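Local coordinates for exonuclease mut-7 homolog (Aedes aegypti, PDB 7JW2), which probably trims the 3' ends of Argonaute-bound microRNAs as a magnesium-dependent 3'-5' exoribonuclease, of which this chain is the exonuclease domain, at residues D16-Y22 against S69-D75. Numbering follows the deposited sequence.
Sequences DSKDKFY and SQLEPLD
Asp75 holds most of the polar contact between these two helix starts. Its OD2 lies 2.7 Å from Lys18 NZ, a hydrogen-bonded salt bridge, and also accepts from Glu72 N at 2.9 Å; Glu72 is the N-cap of helix 73-84, so this bond ties its amide to the first turn. Asp75 OD1 takes a weak hydrogen bond from Tyr22 OH at 2.6 Å, and a water joins it (2.7 Å) to Lys18 NZ (3.1 Å). Glu72 completes the salt-bridge network, although its modelled OE2 is implausibly close to Lys18 NZ, so both positions are less certain. Asp19 and Glu72 also form salt bridges to Arg30 and Lys81 of the second subunit. Ser17, at the other N-cap, accepts a weak capping bond from Lys20 N (3.4 Å to OG). A second water donates to Ser69 OG (2.7 Å), itself hydrogen-bonded to Asp65 O, and weakly to Ser17 O (2.8 Å).

The CA atoms of Asp16 and Ser69 are 4.6 Å apart, those of Phe21 and Asp75 8.3 Å, so the backbones diverge. Phe21 (chi1 t) fills the gap: Leu71 (chi1 m, chi2 t) sets CD2 4.0 Å from its ring centroid, 19° off the normal, a CH-pi contact over one face, and Asp75 O meets the ring edge 3.3 Å from CZ. Gln70, leaving helical angles with positive phi (60°), leads into Leu71.

In this RNase H-like exonuclease domain, helix 18-28 follows outermost strand 12-15; helix 73-84 follows its parallel neighbour 61-65 via helix 66-69. Phe21 also touches Val15 and Leu79, joining edge strand to both helices.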
loop_
_atom_site.group_PDB
_atom_site.type_symbol
_atom_site.label_atom_id
_atom_site.label_comp_id
_atom_site.label_asym_id
_atom_site.label_seq_id
_atom_site.Cartn_x
_atom_site.Cartn_y
_atom_site.Cartn_z
ATOM N N ASP A 16 8.330 6.947 7.153
ATOM C CA ASP A 16 7.934 7.578 8.409
ATOM C C ASP A 16 6.509 8.107 8.344
ATOM O O ASP A 16 6.128 8.976 9.141
ATOM C CB ASP A 16 8.913 8.697 8.802
ATOM C CG ASP A 16 9.044 9.775 7.744
ATOM O OD1 ASP A 16 8.358 9.706 6.706
ATOM O OD2 ASP A 16 9.859 10.708 7.947
ATOM N N SER A 17 5.709 7.580 7.427
ATOM C CA SER A 17 4.342 8.031 7.228
ATOM C C SER A 17 3.589 6.911 6.521
ATOM O O SER A 17 4.193 6.014 5.914
ATOM C CB SER A 17 4.300 9.323 6.413
ATOM O OG SER A 17 4.618 9.079 5.058
ATOM N N LYS A 18 2.259 6.978 6.585
ATOM C CA LYS A 18 1.459 5.888 6.042
ATOM C C LYS A 18 1.561 5.841 4.527
ATOM O O LYS A 18 1.639 4.746 3.953
ATOM C CB LYS A 18 0.002 6.003 6.507
ATOM C CG LYS A 18 -0.349 4.824 7.421
ATOM C CD LYS A 18 -1.564 5.016 8.319
ATOM C CE LYS A 18 -1.248 4.441 9.697
ATOM N NZ LYS A 18 -2.341 3.662 10.310
ATOM N N ASP A 19 1.614 6.995 3.854
ATOM C CA ASP A 19 1.782 6.981 2.404
ATOM C C ASP A 19 3.095 6.328 2.006
ATOM O O ASP A 19 3.143 5.585 1.025
ATOM C CB ASP A 19 1.696 8.394 1.825
ATOM C CG ASP A 19 2.666 9.379 2.457
ATOM O OD1 ASP A 19 3.558 9.886 1.752
ATOM O OD2 ASP A 19 2.525 9.639 3.648
ATOM N N LYS A 20 4.167 6.570 2.758
ATOM C CA LYS A 20 5.453 5.966 2.431
ATOM C C LYS A 20 5.440 4.467 2.690
ATOM O O LYS A 20 6.072 3.708 1.946
ATOM C CB LYS A 20 6.574 6.647 3.229
ATOM C CG LYS A 20 6.846 8.069 2.768
ATOM C CD LYS A 20 7.844 8.781 3.667
ATOM C CE LYS A 20 7.865 10.274 3.349
ATOM N NZ LYS A 20 8.588 11.029 4.405
ATOM N N PHE A 21 4.718 4.031 3.723
ATOM C CA PHE A 21 4.591 2.607 4.023
ATOM C C PHE A 21 3.895 1.858 2.885
ATOM O O PHE A 21 4.350 0.786 2.452
ATOM C CB PHE A 21 3.830 2.453 5.340
ATOM C CG PHE A 21 3.641 1.039 5.786
ATOM C CD1 PHE A 21 2.458 0.374 5.513
ATOM C CD2 PHE A 21 4.620 0.387 6.519
ATOM C CE1 PHE A 21 2.271 -0.929 5.942
ATOM C CE2 PHE A 21 4.431 -0.917 6.948
ATOM C CZ PHE A 21 3.260 -1.569 6.659
ATOM N N TYR A 22 2.801 2.415 2.363
ATOM C CA TYR A 22 2.093 1.728 1.283
ATOM C C TYR A 22 2.854 1.821 -0.033
ATOM O O TYR A 22 2.762 0.905 -0.855
ATOM C CB TYR A 22 0.659 2.269 1.162
ATOM C CG TYR A 22 -0.187 1.688 2.267
ATOM C CD1 TYR A 22 -0.514 0.342 2.267
ATOM C CD2 TYR A 22 -0.614 2.458 3.330
ATOM C CE1 TYR A 22 -1.262 -0.223 3.285
ATOM C CE2 TYR A 22 -1.372 1.904 4.356
ATOM C CZ TYR A 22 -1.681 0.565 4.330
ATOM O OH TYR A 22 -2.424 0.008 5.348
ATOM N N SER A 69 6.253 6.411 12.833
ATOM C CA SER A 69 5.267 6.120 11.795
ATOM C C SER A 69 3.854 5.922 12.342
ATOM O O SER A 69 2.886 6.143 11.607
ATOM C CB SER A 69 5.686 4.870 11.029
ATOM O OG SER A 69 6.745 5.156 10.142
ATOM N N GLN A 70 3.710 5.441 13.579
ATOM C CA GLN A 70 2.379 5.236 14.180
ATOM C C GLN A 70 1.533 4.241 13.377
ATOM O O GLN A 70 0.343 4.453 13.131
ATOM C CB GLN A 70 1.638 6.568 14.346
ATOM C CG GLN A 70 2.397 7.617 15.153
ATOM C CD GLN A 70 1.591 8.889 15.351
ATOM O OE1 GLN A 70 0.675 8.933 16.174
ATOM N NE2 GLN A 70 1.926 9.930 14.592
ATOM N N LEU A 71 2.142 3.129 12.992
ATOM C CA LEU A 71 1.446 2.084 12.253
ATOM C C LEU A 71 0.527 1.279 13.175
ATOM O O LEU A 71 0.812 1.086 14.360
ATOM C CB LEU A 71 2.473 1.178 11.581
ATOM C CG LEU A 71 3.320 1.930 10.550
ATOM C CD1 LEU A 71 4.610 1.169 10.249
ATOM C CD2 LEU A 71 2.535 2.166 9.276
ATOM N N GLU A 72 -0.579 0.808 12.617
ATOM C CA GLU A 72 -1.649 0.131 13.339
ATOM C C GLU A 72 -1.697 -1.353 12.980
ATOM O O GLU A 72 -0.995 -1.798 12.067
ATOM C CB GLU A 72 -2.986 0.811 13.021
ATOM C CG GLU A 72 -3.142 2.115 13.778
ATOM C CD GLU A 72 -3.992 3.101 13.038
ATOM O OE1 GLU A 72 -5.226 3.040 13.186
ATOM O OE2 GLU A 72 -3.423 3.928 12.296
ATOM N N PRO A 73 -2.494 -2.165 13.701
ATOM C CA PRO A 73 -2.497 -3.613 13.415
ATOM C C PRO A 73 -2.741 -3.965 11.957
ATOM O O PRO A 73 -2.086 -4.882 11.460
ATOM C CB PRO A 73 -3.614 -4.138 14.325
ATOM C CG PRO A 73 -3.552 -3.237 15.501
ATOM C CD PRO A 73 -3.300 -1.865 14.904
ATOM N N LEU A 74 -3.632 -3.251 11.252
ATOM C CA LEU A 74 -3.862 -3.543 9.837
ATOM C C LEU A 74 -2.587 -3.354 9.020
ATOM O O LEU A 74 -2.316 -4.133 8.100
ATOM C CB LEU A 74 -4.987 -2.653 9.297
ATOM C CG LEU A 74 -5.373 -2.678 7.807
ATOM C CD1 LEU A 74 -4.443 -1.862 6.912
ATOM C CD2 LEU A 74 -5.490 -4.085 7.314
ATOM N N ASP A 75 -1.809 -2.311 9.325
ATOM C CA ASP A 75 -0.596 -2.047 8.553
ATOM C C ASP A 75 0.427 -3.159 8.744
ATOM O O ASP A 75 1.007 -3.670 7.768
ATOM C CB ASP A 75 -0.006 -0.687 8.963
ATOM C CG ASP A 75 -1.003 0.450 8.827
ATOM O OD1 ASP A 75 -1.664 0.579 7.774
ATOM O OD2 ASP A 75 -1.139 1.245 9.788
HETATM O O HOH W 1 5.340 4.528 7.929
HETATM O O HOH W 2 -3.786 2.321 7.891
#